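Local coordinates for protein peptide methionine sulfoxide reductase MsrA (Treponema denticola ATCC 35405, PDB 5FA9) that probably repairs oxidatively damaged proteins by reducing methionine sulfoxide back to methionine, with MsrA-type and MsrB-type reductases fused in one chain, at residues B[19-24]-B[157-162]; B[60-65]-B[239-244]; B[96-101]-B[105-110]; B[216-221]-B[302-307]; B[257-262]-B[284-289]. The protein carries 2 engineered substitutions. All blocks are in the same frame, centred on the assembly; numbering follows the deposited sequence.

Contact 1: residues B[19-24]-B[157-162]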
# COMPACT_ATOMS: atom_id res chain seq x y z
N PHE B 19 -7.13 6.13 -14.83
CA PHE B 19 -6.39 5.15 -14.02
C PHE B 19 -7.28 4.34 -13.09
O PHE B 19 -6.90 3.25 -12.66
CB PHE B 19 -5.30 5.85 -13.21
CG PHE B 19 -4.05 6.13 -14.00
CD1 PHE B 19 -3.08 5.15 -14.15
CD2 PHE B 19 -3.84 7.37 -14.59
CE1 PHE B 19 -1.93 5.40 -14.88
CE2 PHE B 19 -2.70 7.62 -15.31
CZ PHE B 19 -1.74 6.63 -15.46
N ARG B 20 -8.46 4.86 -12.77
CA ARG B 20 -9.39 4.14 -11.90
C ARG B 20 -9.96 2.91 -12.60
O ARG B 20 -10.51 2.02 -11.96
CB ARG B 20 -10.53 5.06 -11.45
CG ARG B 20 -11.56 5.37 -12.52
CD ARG B 20 -12.55 6.42 -12.05
NE ARG B 20 -13.18 6.05 -10.78
CZ ARG B 20 -14.23 5.24 -10.68
NH1 ARG B 20 -14.76 4.69 -11.76
NH2 ARG B 20 -14.74 4.96 -9.49
N GLN B 21 -9.82 2.86 -13.93
CA GLN B 21 -10.35 1.76 -14.72
C GLN B 21 -9.32 0.66 -14.93
O GLN B 21 -9.61 -0.38 -15.52
CB GLN B 21 -10.84 2.27 -16.08
CG GLN B 21 -11.96 3.28 -16.00
CD GLN B 21 -12.43 3.72 -17.37
OE1 GLN B 21 -13.14 2.99 -18.06
NE2 GLN B 21 -12.04 4.92 -17.78
N ILE B 22 -8.10 0.89 -14.45
CA ILE B 22 -7.01 -0.04 -14.66
C ILE B 22 -6.90 -1.05 -13.52
O ILE B 22 -6.82 -0.66 -12.36
CB ILE B 22 -5.66 0.69 -14.82
CG1 ILE B 22 -5.72 1.64 -16.02
CG2 ILE B 22 -4.52 -0.30 -14.98
CD1 ILE B 22 -4.55 2.59 -16.11
N PRO B 23 -6.91 -2.35 -13.86
CA PRO B 23 -6.79 -3.43 -12.87
C PRO B 23 -5.53 -3.29 -12.01
O PRO B 23 -4.48 -2.90 -12.52
CB PRO B 23 -6.71 -4.69 -13.74
CG PRO B 23 -7.42 -4.31 -15.00
CD PRO B 23 -7.10 -2.87 -15.22
N GLY B 24 -5.65 -3.61 -10.73
CA GLY B 24 -4.54 -3.48 -9.81
C GLY B 24 -4.55 -2.17 -9.05
O GLY B 24 -3.99 -2.07 -7.96
N LEU B 157 -10.22 4.63 -23.77
CA LEU B 157 -8.91 4.05 -24.07
C LEU B 157 -8.48 3.06 -22.99
O LEU B 157 -7.77 2.09 -23.28
CB LEU B 157 -7.85 5.16 -24.20
CG LEU B 157 -7.93 6.04 -25.45
CD1 LEU B 157 -6.76 7.00 -25.49
CD2 LEU B 157 -7.98 5.18 -26.71
N ALA B 158 -8.89 3.31 -21.76
CA ALA B 158 -8.58 2.42 -20.64
C ALA B 158 -9.15 1.02 -20.85
O ALA B 158 -8.67 0.05 -20.27
CB ALA B 158 -9.10 3.01 -19.34
N LEU B 159 -10.18 0.92 -21.69
CA LEU B 159 -10.79 -0.36 -22.01
C LEU B 159 -10.35 -0.82 -23.40
O LEU B 159 -10.89 -1.79 -23.95
CB LEU B 159 -12.32 -0.26 -21.94
CG LEU B 159 -12.88 0.24 -20.61
CD1 LEU B 159 -14.38 0.49 -20.72
CD2 LEU B 159 -12.57 -0.75 -19.49
N LYS B 160 -9.38 -0.11 -23.96
CA LYS B 160 -8.82 -0.44 -25.27
C LYS B 160 -7.36 -0.84 -25.12
O LYS B 160 -6.73 -0.49 -24.12
CB LYS B 160 -8.98 0.75 -26.22
CG LYS B 160 -10.43 1.04 -26.60
CD LYS B 160 -10.54 2.31 -27.43
CE LYS B 160 -11.99 2.56 -27.83
NZ LYS B 160 -12.13 3.80 -28.65
N PRO B 161 -6.81 -1.58 -26.10
CA PRO B 161 -5.43 -2.06 -26.01
C PRO B 161 -4.40 -0.96 -25.77
O PRO B 161 -4.44 0.09 -26.42
CB PRO B 161 -5.20 -2.71 -27.38
CG PRO B 161 -6.55 -3.17 -27.79
CD PRO B 161 -7.50 -2.12 -27.29
N LEU B 162 -3.49 -1.21 -24.83
CA LEU B 162 -2.43 -0.27 -24.51
C LEU B 162 -1.40 -0.21 -25.64
O LEU B 162 -0.83 0.84 -25.92
CB LEU B 162 -1.75 -0.66 -23.19
CG LEU B 162 -0.59 0.22 -22.71
CD1 LEU B 162 -1.01 1.67 -22.59
CD2 LEU B 162 -0.06 -0.29 -21.37
O HOH W 1 -8.42 -1.02 -17.83
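Gln21 spreads its side chain along the methyl group of Ala158 and ends beside Leu159. The first touch is methylene against methyl, Gln21 CB to Ala158 CB at 3.8 Å. With CG beside the backbone N (chi1 -62°) and the chain extended beyond it, the amide stays close to that methyl, and Gln21 NE2 is also 3.8 Å from Ala158 CB. The Leu159 side chain crosses that of Gln21 at about a right angle, its CG 3.8 Å from Gln21 OE1. Alanine suits its place because a single methyl gives Gln21 CB and its amide a small apolar surface to lie against.

A water ties the backbones together, donating to Gln21 O at 2.7 Å and to Ala158 O at 2.7 Å. Further out, Gln21 NE2 gives hydrogen bonds to Gly17 O of helix 12-19 and to Leu155 O, which fix the rotation of the amide. The contact joins the type I turn Phe19 to Ile22, which follows this helix of the MsrA part, to a 3-10 segment and loop beyond helix 142-145. Pro23, Ala158 and Leu159 also line a pocket holding DTT, probably from the crystallisation liquor. Between the two segments, then, the chemistry is methyl and amide packing plus one water that serves two acceptor carbonyls, while the amide is held from outside them.

Contact 2: residues B[60-65]-B[239-244]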
# COMPACT_ATOMS: atom_id res chain seq x y z
N SER B 60 1.36 -4.20 -7.04
CA SER B 60 2.38 -4.48 -8.05
C SER B 60 2.30 -5.91 -8.57
O SER B 60 2.89 -6.23 -9.61
CB SER B 60 3.77 -4.21 -7.47
OG SER B 60 4.02 -5.02 -6.34
N SER B 61 1.57 -6.77 -7.87
CA SER B 61 1.40 -8.16 -8.30
C SER B 61 0.43 -8.25 -9.47
O SER B 61 0.42 -9.25 -10.19
CB SER B 61 0.91 -9.02 -7.13
OG SER B 61 -0.50 -8.95 -7.00
N VAL B 62 -0.38 -7.22 -9.65
CA VAL B 62 -1.34 -7.19 -10.74
C VAL B 62 -0.86 -6.28 -11.87
O VAL B 62 -0.73 -6.70 -13.01
CB VAL B 62 -2.73 -6.71 -10.27
CG1 VAL B 62 -3.68 -6.59 -11.46
CG2 VAL B 62 -3.29 -7.67 -9.23
N VAL B 63 -0.58 -5.02 -11.53
CA VAL B 63 -0.07 -4.06 -12.50
C VAL B 63 1.30 -3.54 -12.07
O VAL B 63 1.48 -3.10 -10.93
CB VAL B 63 -1.05 -2.88 -12.71
CG1 VAL B 63 -1.42 -2.23 -11.39
CG2 VAL B 63 -0.47 -1.87 -13.69
N SER B 64 2.27 -3.60 -12.98
CA SER B 64 3.62 -3.14 -12.68
C SER B 64 3.74 -1.63 -12.86
O SER B 64 2.92 -1.01 -13.54
CB SER B 64 4.64 -3.86 -13.57
OG SER B 64 4.41 -3.57 -14.94
N LEU B 65 4.76 -1.05 -12.25
CA LEU B 65 5.08 0.36 -12.43
C LEU B 65 5.32 0.66 -13.91
O LEU B 65 4.99 1.74 -14.40
CB LEU B 65 6.31 0.75 -11.61
CG LEU B 65 6.78 2.20 -11.71
CD1 LEU B 65 5.67 3.16 -11.30
CD2 LEU B 65 8.03 2.42 -10.87
N ILE B 239 2.48 -10.08 -17.92
CA ILE B 239 3.32 -8.98 -18.37
C ILE B 239 2.53 -7.68 -18.38
O ILE B 239 3.07 -6.61 -18.09
CB ILE B 239 3.93 -9.26 -19.77
CG1 ILE B 239 5.00 -8.22 -20.11
CG2 ILE B 239 2.86 -9.34 -20.85
CD1 ILE B 239 5.79 -8.55 -21.36
N THR B 240 1.24 -7.77 -18.71
CA THR B 240 0.33 -6.63 -18.65
C THR B 240 -1.02 -7.07 -18.09
O THR B 240 -1.28 -8.27 -17.94
CB THR B 240 0.10 -5.98 -20.03
OG1 THR B 240 -0.53 -6.92 -20.91
CG2 THR B 240 1.41 -5.51 -20.65
N THR B 241 -1.88 -6.10 -17.77
CA THR B 241 -3.22 -6.40 -17.28
C THR B 241 -4.16 -6.76 -18.43
O THR B 241 -5.30 -7.16 -18.21
CB THR B 241 -3.81 -5.21 -16.51
OG1 THR B 241 -3.88 -4.06 -17.37
CG2 THR B 241 -2.96 -4.87 -15.30
N GLN B 242 -3.67 -6.62 -19.65
CA GLN B 242 -4.47 -6.84 -20.85
C GLN B 242 -4.13 -8.15 -21.54
O GLN B 242 -4.59 -8.41 -22.66
CB GLN B 242 -4.29 -5.67 -21.82
CG GLN B 242 -4.42 -4.31 -21.17
CD GLN B 242 -4.35 -3.18 -22.18
OE1 GLN B 242 -3.89 -3.37 -23.31
NE2 GLN B 242 -4.81 -2.00 -21.78
N ALA B 243 -3.32 -8.98 -20.88
CA ALA B 243 -2.82 -10.20 -21.49
C ALA B 243 -3.71 -11.41 -21.22
O ALA B 243 -3.93 -12.24 -22.10
CB ALA B 243 -1.41 -10.48 -21.01
N LEU B 244 -4.23 -11.51 -20.00
CA LEU B 244 -4.93 -12.72 -19.58
C LEU B 244 -6.40 -12.51 -19.24
O LEU B 244 -6.83 -11.40 -18.92
CB LEU B 244 -4.22 -13.33 -18.36
CG LEU B 244 -2.72 -13.56 -18.48
CD1 LEU B 244 -2.19 -14.25 -17.23
CD2 LEU B 244 -2.39 -14.36 -19.72
O HOH W 2 1.61 -5.10 -15.38
O HOH W 3 4.48 -6.46 -15.57
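Thr241 meets Val62 and Val63 where a loop of the SelR (MsrB) part reaches the MsrA part, just ahead of helix 65-74. Thr241 is the second residue of a type I turn from Thr240 to Ala243, and its CB points toward the valines. Beyond CB the side chain forks. The methyl lies beside the backbone N and does the touching: Thr241 CG2 is 3.8 Å from Val63 CB and 3.7 Å from the carbonyl Val62 O, with Val62 CG1 farther off, 4.3 Å from Thr241 CG2. The hydroxyl takes the other branch, set between N and the carbonyl carbon (chi1 60°), and OG1 is hydrogen-bonded to Glu67 OE1 in the helix. Threonine suits the junction since one short side chain offers a methyl to the valines and a hydroxyl to the carboxylate. Beta-branched valines, for their part, present a compact apolar surface close to their own backbone.

Ser64 is the N-cap of helix 65-74, its OG accepting a weak bond from Glu67 N. Two waters lead from this cap to the other loop. One accepts from Ser64 N at 2.9 Å and donates weakly to Ile239 O; the second bonds Ser64 OG at 3.0 Å and donates to Ile239 O at 2.9 Å.

Contact 3: residues B[96-101]-B[105-110]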
# COMPACT_ATOMS: atom_id res chain seq x y z
N ILE B 96 6.32 13.12 -12.81
CA ILE B 96 6.19 11.85 -12.10
C ILE B 96 6.87 11.97 -10.75
O ILE B 96 8.08 12.18 -10.67
CB ILE B 96 6.81 10.68 -12.90
CG1 ILE B 96 6.18 10.59 -14.29
CG2 ILE B 96 6.63 9.37 -12.14
CD1 ILE B 96 6.84 9.57 -15.19
N TYR B 97 6.09 11.84 -9.68
CA TYR B 97 6.60 12.07 -8.34
C TYR B 97 6.59 10.79 -7.51
O TYR B 97 5.59 10.07 -7.48
CB TYR B 97 5.78 13.16 -7.64
CG TYR B 97 5.59 14.40 -8.49
CD1 TYR B 97 6.62 15.33 -8.63
CD2 TYR B 97 4.40 14.64 -9.15
CE1 TYR B 97 6.45 16.46 -9.41
CE2 TYR B 97 4.22 15.77 -9.92
CZ TYR B 97 5.25 16.67 -10.05
OH TYR B 97 5.08 17.80 -10.82
N TYR B 98 7.70 10.52 -6.84
CA TYR B 98 7.85 9.28 -6.09
C TYR B 98 7.98 9.54 -4.60
O TYR B 98 8.52 10.57 -4.17
CB TYR B 98 9.07 8.50 -6.59
CG TYR B 98 10.38 9.25 -6.48
CD1 TYR B 98 11.14 9.19 -5.33
CD2 TYR B 98 10.85 10.02 -7.54
CE1 TYR B 98 12.34 9.87 -5.22
CE2 TYR B 98 12.04 10.71 -7.45
CZ TYR B 98 12.78 10.63 -6.29
OH TYR B 98 13.97 11.32 -6.18
N VAL B 99 7.49 8.60 -3.80
CA VAL B 99 7.67 8.63 -2.36
C VAL B 99 8.56 7.46 -1.96
O VAL B 99 9.09 7.40 -0.85
CB VAL B 99 6.31 8.56 -1.63
CG1 VAL B 99 5.69 7.19 -1.81
CG2 VAL B 99 6.47 8.89 -0.16
N ASP B 100 8.75 6.54 -2.90
CA ASP B 100 9.56 5.36 -2.69
C ASP B 100 10.84 5.46 -3.52
O ASP B 100 10.80 5.43 -4.75
CB ASP B 100 8.78 4.10 -3.07
CG ASP B 100 9.46 2.82 -2.62
OD1 ASP B 100 10.62 2.88 -2.17
OD2 ASP B 100 8.83 1.74 -2.73
N ASP B 101 11.98 5.59 -2.84
CA ASP B 101 13.26 5.81 -3.51
C ASP B 101 13.71 4.62 -4.35
O ASP B 101 14.61 4.74 -5.18
CB ASP B 101 14.34 6.16 -2.49
CG ASP B 101 14.07 7.47 -1.78
OD1 ASP B 101 13.49 8.38 -2.40
OD2 ASP B 101 14.45 7.59 -0.59
N LYS B 105 15.26 4.58 -10.15
CA LYS B 105 15.96 4.05 -11.31
C LYS B 105 14.98 3.47 -12.34
O LYS B 105 15.25 3.49 -13.54
CB LYS B 105 16.98 2.99 -10.89
CG LYS B 105 18.37 3.25 -11.45
CD LYS B 105 19.43 3.17 -10.36
CE LYS B 105 20.73 3.83 -10.82
NZ LYS B 105 21.52 4.36 -9.67
N GLU B 106 13.85 2.96 -11.86
CA GLU B 106 12.82 2.45 -12.75
C GLU B 106 12.15 3.59 -13.52
O GLU B 106 11.94 3.50 -14.73
CB GLU B 106 11.76 1.66 -11.98
CG GLU B 106 12.25 0.33 -11.43
CD GLU B 106 11.17 -0.43 -10.68
OE1 GLU B 106 10.12 -0.73 -11.29
OE2 GLU B 106 11.36 -0.71 -9.48
N ILE B 107 11.84 4.67 -12.81
CA ILE B 107 11.21 5.84 -13.42
C ILE B 107 12.15 6.49 -14.44
O ILE B 107 11.73 6.80 -15.55
CB ILE B 107 10.81 6.88 -12.36
CG1 ILE B 107 9.76 6.29 -11.41
CG2 ILE B 107 10.26 8.13 -13.02
CD1 ILE B 107 9.43 7.19 -10.23
N ASN B 108 13.40 6.70 -14.05
CA ASN B 108 14.38 7.32 -14.93
C ASN B 108 14.64 6.50 -16.19
O ASN B 108 14.74 7.06 -17.28
CB ASN B 108 15.71 7.54 -14.19
CG ASN B 108 15.61 8.62 -13.13
OD1 ASN B 108 14.84 9.57 -13.27
ND2 ASN B 108 16.40 8.48 -12.07
N SER B 109 14.73 5.19 -16.03
CA SER B 109 14.96 4.29 -17.16
C SER B 109 13.80 4.33 -18.16
O SER B 109 14.02 4.26 -19.37
CB SER B 109 15.16 2.85 -16.67
OG SER B 109 16.32 2.76 -15.86
N PHE B 110 12.58 4.45 -17.64
CA PHE B 110 11.40 4.46 -18.50
C PHE B 110 11.29 5.76 -19.29
O PHE B 110 10.86 5.76 -20.44
CB PHE B 110 10.13 4.23 -17.67
CG PHE B 110 8.96 3.75 -18.48
CD1 PHE B 110 8.10 4.65 -19.10
CD2 PHE B 110 8.72 2.39 -18.64
CE1 PHE B 110 7.03 4.21 -19.85
CE2 PHE B 110 7.65 1.94 -19.38
CZ PHE B 110 6.80 2.85 -19.99
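Ile96 on strand 95-98 and Ile107 on helix 104-115 mark the closest approach of the two backbones, with CA atoms 7.9 Å apart, a helix lying against a sheet. The elements belong to a beta-alpha-beta unit in which helix 104-115 connects strand 95-98 to its parallel neighbour 125-128.

Ile107 carries the helix side of the contact with both branches. Its CG2 meets the matching methyl of Ile96, CG2 to CG2 at 3.9 Å, as the two side chains slide past each other in opposite directions. The longer branch, extended at chi2 173°, carries Ile107 CD1 to 3.9 Å from Tyr98 CB, and this same methyl also lies 4.0 Å from Ile96 CG2. It thus fits between two residues that alternate on one side of the strand, while the intervening Tyr97 points the other way. Branched isoleucines fill such a helix-sheet interface well, and Tyr98 offers its CB and the root of its ring. Around them, Ile107 also packs on Val126 of strand 125-128, and Ile96 on Leu69 and Tyr72 of helix 65-74.

Within the helix, Ser109 OG donates to Lys105 O at 2.7 Å, 20° out of the carbonyl plane, while Ser109 N bonds to the same oxygen.

Contact 4: residues B[216-221]-B[302-307]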
# COMPACT_ATOMS: atom_id res chain seq x y z
N GLY B 216 0.97 -14.29 -31.08
CA GLY B 216 2.19 -13.51 -31.03
C GLY B 216 2.16 -12.38 -30.01
O GLY B 216 3.10 -11.60 -29.92
N LYS B 217 1.07 -12.29 -29.26
CA LYS B 217 0.94 -11.28 -28.22
C LYS B 217 1.68 -11.68 -26.94
O LYS B 217 1.54 -12.80 -26.47
CB LYS B 217 -0.54 -11.02 -27.91
CG LYS B 217 -0.78 -9.98 -26.84
CD LYS B 217 -2.26 -9.63 -26.73
CE LYS B 217 -2.56 -8.87 -25.45
NZ LYS B 217 -4.01 -8.57 -25.31
N PRO B 218 2.48 -10.75 -26.39
CA PRO B 218 3.23 -10.99 -25.14
C PRO B 218 2.32 -11.34 -23.97
O PRO B 218 1.29 -10.70 -23.77
CB PRO B 218 3.93 -9.65 -24.90
CG PRO B 218 4.06 -9.04 -26.26
CD PRO B 218 2.80 -9.44 -26.97
N LEU B 219 2.71 -12.36 -23.20
CA LEU B 219 1.90 -12.82 -22.08
C LEU B 219 2.65 -12.75 -20.76
O LEU B 219 2.09 -12.39 -19.73
CB LEU B 219 1.41 -14.25 -22.33
CG LEU B 219 0.54 -14.47 -23.57
CD1 LEU B 219 0.24 -15.95 -23.74
CD2 LEU B 219 -0.74 -13.66 -23.48
N PHE B 220 3.93 -13.11 -20.79
CA PHE B 220 4.74 -13.13 -19.57
C PHE B 220 6.15 -12.62 -19.80
O PHE B 220 6.67 -12.67 -20.92
CB PHE B 220 4.78 -14.55 -18.99
CG PHE B 220 3.44 -15.09 -18.60
CD1 PHE B 220 2.88 -14.79 -17.37
CD2 PHE B 220 2.72 -15.90 -19.47
CE1 PHE B 220 1.64 -15.28 -17.01
CE2 PHE B 220 1.48 -16.39 -19.12
CZ PHE B 220 0.94 -16.08 -17.88
N SER B 221 6.77 -12.13 -18.73
CA SER B 221 8.15 -11.66 -18.78
C SER B 221 9.07 -12.60 -18.01
O SER B 221 8.67 -13.21 -17.03
CB SER B 221 8.26 -10.24 -18.22
OG SER B 221 9.61 -9.83 -18.12
N GLU B 302 12.23 -7.91 -33.79
CA GLU B 302 11.02 -8.65 -34.13
C GLU B 302 9.76 -7.86 -33.81
O GLU B 302 8.65 -8.39 -33.87
CB GLU B 302 10.99 -9.99 -33.39
CG GLU B 302 12.08 -10.96 -33.82
CD GLU B 302 12.00 -12.29 -33.10
OE1 GLU B 302 10.88 -12.70 -32.74
OE2 GLU B 302 13.06 -12.92 -32.89
N GLY B 303 9.93 -6.58 -33.49
CA GLY B 303 8.80 -5.68 -33.32
C GLY B 303 8.26 -5.54 -31.91
O GLY B 303 7.19 -4.97 -31.71
N TYR B 304 8.99 -6.07 -30.93
CA TYR B 304 8.54 -6.02 -29.55
C TYR B 304 9.31 -4.99 -28.72
O TYR B 304 9.59 -5.21 -27.54
CB TYR B 304 8.65 -7.40 -28.91
CG TYR B 304 7.71 -8.42 -29.51
CD1 TYR B 304 8.09 -9.19 -30.60
CD2 TYR B 304 6.43 -8.61 -28.99
CE1 TYR B 304 7.24 -10.12 -31.16
CE2 TYR B 304 5.57 -9.54 -29.54
CZ TYR B 304 5.98 -10.29 -30.62
OH TYR B 304 5.12 -11.21 -31.18
N GLY B 305 9.65 -3.87 -29.35
CA GLY B 305 10.41 -2.82 -28.70
C GLY B 305 9.68 -2.15 -27.54
O GLY B 305 10.31 -1.62 -26.63
N ASP B 306 8.35 -2.18 -27.58
CA ASP B 306 7.55 -1.53 -26.55
C ASP B 306 7.52 -2.31 -25.24
O ASP B 306 7.09 -1.79 -24.21
CB ASP B 306 6.11 -1.33 -27.05
CG ASP B 306 6.02 -0.29 -28.15
OD1 ASP B 306 7.01 0.44 -28.36
OD2 ASP B 306 4.96 -0.20 -28.80
N TYR B 307 8.00 -3.55 -25.28
CA TYR B 307 7.91 -4.43 -24.12
C TYR B 307 9.24 -4.62 -23.40
O TYR B 307 9.35 -5.44 -22.49
CB TYR B 307 7.35 -5.79 -24.55
CG TYR B 307 5.97 -5.72 -25.16
CD1 TYR B 307 4.83 -5.75 -24.36
CD2 TYR B 307 5.80 -5.61 -26.53
CE1 TYR B 307 3.57 -5.67 -24.92
CE2 TYR B 307 4.54 -5.53 -27.10
CZ TYR B 307 3.43 -5.56 -26.29
OH TYR B 307 2.17 -5.49 -26.84
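The polar link is a hydrogen bond from Tyr304 OH to Gly216 O that is modelled very short, at 2.4 Å, so its details are doubtful. The carbonyl oxygen lies at the edge of the Tyr304 ring, in its plane. Tyrosine suits this place because the ring can remain among apolar neighbours while its hydroxyl serves a backbone carbonyl. Gly216 has a positive phi, 91°, a conformation that glycine adopts readily. Between the tyrosines, Tyr307 N bonds to Tyr304 O at 3.2 Å.

The CH-pi interaction comes from Pro218, whose CG sits over the face of the Tyr307 ring, 3.5 Å from its centroid and 10° off the normal. Proline is a good partner here: its ring is rigid, and its CH groups favour an aromatic face.

Pro218 opens strand 218-221, an outermost strand of a three-stranded antiparallel sheet; in it Leu219 and Phe220 both face Tyr210 in a classic beta bulge. The tyrosines come from the loop after helix 296-299; the helix itself ends in a Schellman motif with Gly303 as C-prime residue.

Plain apolar packing completes the contact. Pro218 CG also touches the edge of the second ring, 3.6 Å from Tyr304 CE2. Phe168 packs on both Pro218 and Tyr304.

Contact 5: residues B[257-262]-B[284-289]. Engineered in segment 284-289: Ser285 (natural residue Cys).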
# COMPACT_ATOMS: atom_id res chain seq x y z
N THR B 257 -8.73 -21.98 -11.08
CA THR B 257 -8.94 -20.89 -12.01
C THR B 257 -8.13 -21.10 -13.28
O THR B 257 -6.91 -21.24 -13.23
CB THR B 257 -8.56 -19.53 -11.39
OG1 THR B 257 -9.28 -19.35 -10.16
CG2 THR B 257 -8.90 -18.39 -12.34
N GLU B 258 -8.82 -21.12 -14.42
CA GLU B 258 -8.16 -21.34 -15.70
C GLU B 258 -7.64 -20.03 -16.28
O GLU B 258 -8.33 -19.01 -16.26
CB GLU B 258 -9.13 -22.00 -16.69
CG GLU B 258 -8.56 -22.18 -18.09
CD GLU B 258 -9.61 -22.64 -19.09
OE1 GLU B 258 -10.81 -22.43 -18.83
OE2 GLU B 258 -9.22 -23.21 -20.13
N VAL B 259 -6.41 -20.06 -16.79
CA VAL B 259 -5.81 -18.90 -17.42
C VAL B 259 -5.88 -19.00 -18.94
O VAL B 259 -5.39 -19.96 -19.53
CB VAL B 259 -4.34 -18.72 -16.99
CG1 VAL B 259 -3.72 -17.54 -17.70
CG2 VAL B 259 -4.25 -18.56 -15.48
N VAL B 260 -6.48 -18.00 -19.57
CA VAL B 260 -6.61 -17.97 -21.02
C VAL B 260 -6.19 -16.62 -21.58
O VAL B 260 -6.33 -15.59 -20.92
CB VAL B 260 -8.06 -18.28 -21.48
CG1 VAL B 260 -8.46 -19.70 -21.09
CG2 VAL B 260 -9.04 -17.26 -20.90
N SER B 261 -5.65 -16.63 -22.80
CA SER B 261 -5.25 -15.40 -23.47
C SER B 261 -6.48 -14.55 -23.75
O SER B 261 -7.48 -15.04 -24.27
CB SER B 261 -4.52 -15.71 -24.77
OG SER B 261 -3.32 -16.43 -24.53
N LYS B 262 -6.42 -13.27 -23.39
CA LYS B 262 -7.56 -12.38 -23.59
C LYS B 262 -7.83 -12.16 -25.08
O LYS B 262 -8.98 -12.12 -25.51
CB LYS B 262 -7.34 -11.04 -22.89
CG LYS B 262 -8.52 -10.10 -23.03
CD LYS B 262 -8.39 -8.88 -22.15
CE LYS B 262 -9.66 -8.05 -22.20
NZ LYS B 262 -9.84 -7.23 -20.97
N TYR B 284 1.35 -18.50 -11.54
CA TYR B 284 0.79 -18.76 -12.86
C TYR B 284 1.46 -19.98 -13.48
O TYR B 284 2.58 -19.89 -13.98
CB TYR B 284 0.95 -17.54 -13.77
CG TYR B 284 0.03 -16.39 -13.42
CD1 TYR B 284 0.36 -15.50 -12.40
CD2 TYR B 284 -1.16 -16.19 -14.10
CE1 TYR B 284 -0.47 -14.44 -12.08
CE2 TYR B 284 -2.00 -15.14 -13.79
CZ TYR B 284 -1.65 -14.27 -12.78
OH TYR B 284 -2.48 -13.22 -12.46
N SER B 285 0.77 -21.11 -13.45
CA SER B 285 1.30 -22.34 -14.04
C SER B 285 0.88 -22.42 -15.50
O SER B 285 -0.29 -22.62 -15.82
CB SER B 285 0.80 -23.56 -13.27
OG SER B 285 1.55 -24.71 -13.61
N ILE B 286 1.85 -22.26 -16.40
CA ILE B 286 1.57 -22.16 -17.82
C ILE B 286 2.31 -23.23 -18.62
O ILE B 286 3.50 -23.45 -18.41
CB ILE B 286 1.95 -20.77 -18.37
CG1 ILE B 286 1.33 -19.66 -17.52
CG2 ILE B 286 1.54 -20.63 -19.83
CD1 ILE B 286 -0.19 -19.68 -17.52
N ASN B 287 1.60 -23.89 -19.53
CA ASN B 287 2.22 -24.85 -20.42
C ASN B 287 3.22 -24.17 -21.36
O ASN B 287 2.89 -23.18 -22.00
CB ASN B 287 1.16 -25.59 -21.24
CG ASN B 287 0.18 -26.36 -20.37
OD1 ASN B 287 0.48 -27.46 -19.90
ND2 ASN B 287 -0.99 -25.78 -20.15
N GLY B 288 4.43 -24.71 -21.42
CA GLY B 288 5.45 -24.19 -22.31
C GLY B 288 5.05 -24.28 -23.77
O GLY B 288 5.44 -23.44 -24.58
N ALA B 289 4.26 -25.29 -24.11
CA ALA B 289 3.79 -25.50 -25.47
C ALA B 289 2.91 -24.35 -25.96
O ALA B 289 2.76 -24.14 -27.16
CB ALA B 289 3.04 -26.82 -25.57
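This is a buried, wholly apolar contact in which Val259, on strand 256-261, inserts its two methyls toward Tyr284 and Ile286 of strand 283-286. The strands are not direct neighbours: 267-272 runs between them in the antiparallel six-stranded sheet of the SelR part. The nearest CA atoms, Val259 and Tyr284, are nevertheless only 8.0 Å apart, consistent with a strongly curved sheet whose alternate strands meet on one side.

Each methyl has its own partner. Val259 CG2 lies 4.1 Å from Tyr284 CD2, approaching the ring obliquely. Val259 CG1, set anti to the backbone N (chi1 178°), lies 4.1 Å from Ile286 CD1. Both partners cross the valine at about a right angle. Neither CB bond is aimed at Val259, but the ends of both side chains come nearer to it; for Ile286 this follows from CG1 standing beside its backbone N (chi1 -51°) and a second turn at chi2 -62°. A small, branched valine offers one methyl to each partner, while the longer Tyr284 and Ile286 span the distance from their side.

Leu244 packs on Val259 and Tyr284, and Phe220 on Ile286, extending the apolar cluster. The polar end of Tyr284 is met by a hydrogen bond to Tyr246 OH. Ser285, an engineered replacement of the natural cysteine, touches Trp232 and Phe272 instead. Packing between alternate strands of an antiparallel sheet that appears strongly curved is consistent with the folded, tent-like beta architecture of the SelR (MsrB) domain.

In the fold
Contacts 3, 4 and 5 are buried, whereas contact 1 lies at the surface and contact 2 is partly buried. Contact 3 belongs to the MsrA part and contact 5 to the SelR part, their centres about 31 Å apart; contact 2 joins the two parts. Contacts 1 and 2 both lie against helix 65-74, which contact 3 reaches through Ile96. Chemistry follows place: the buried contacts 3, 4 and 5 rest on methyls and rings, contact 4 adding a very short tyrosine-carbonyl bond, while contacts 1 and 2 bridge segments through water. Gln242 of contact 2 also meets Leu162 of contact 1 and Lys217 of contact 4. Phe220 leads from contact 4 to Ile286 of contact 5.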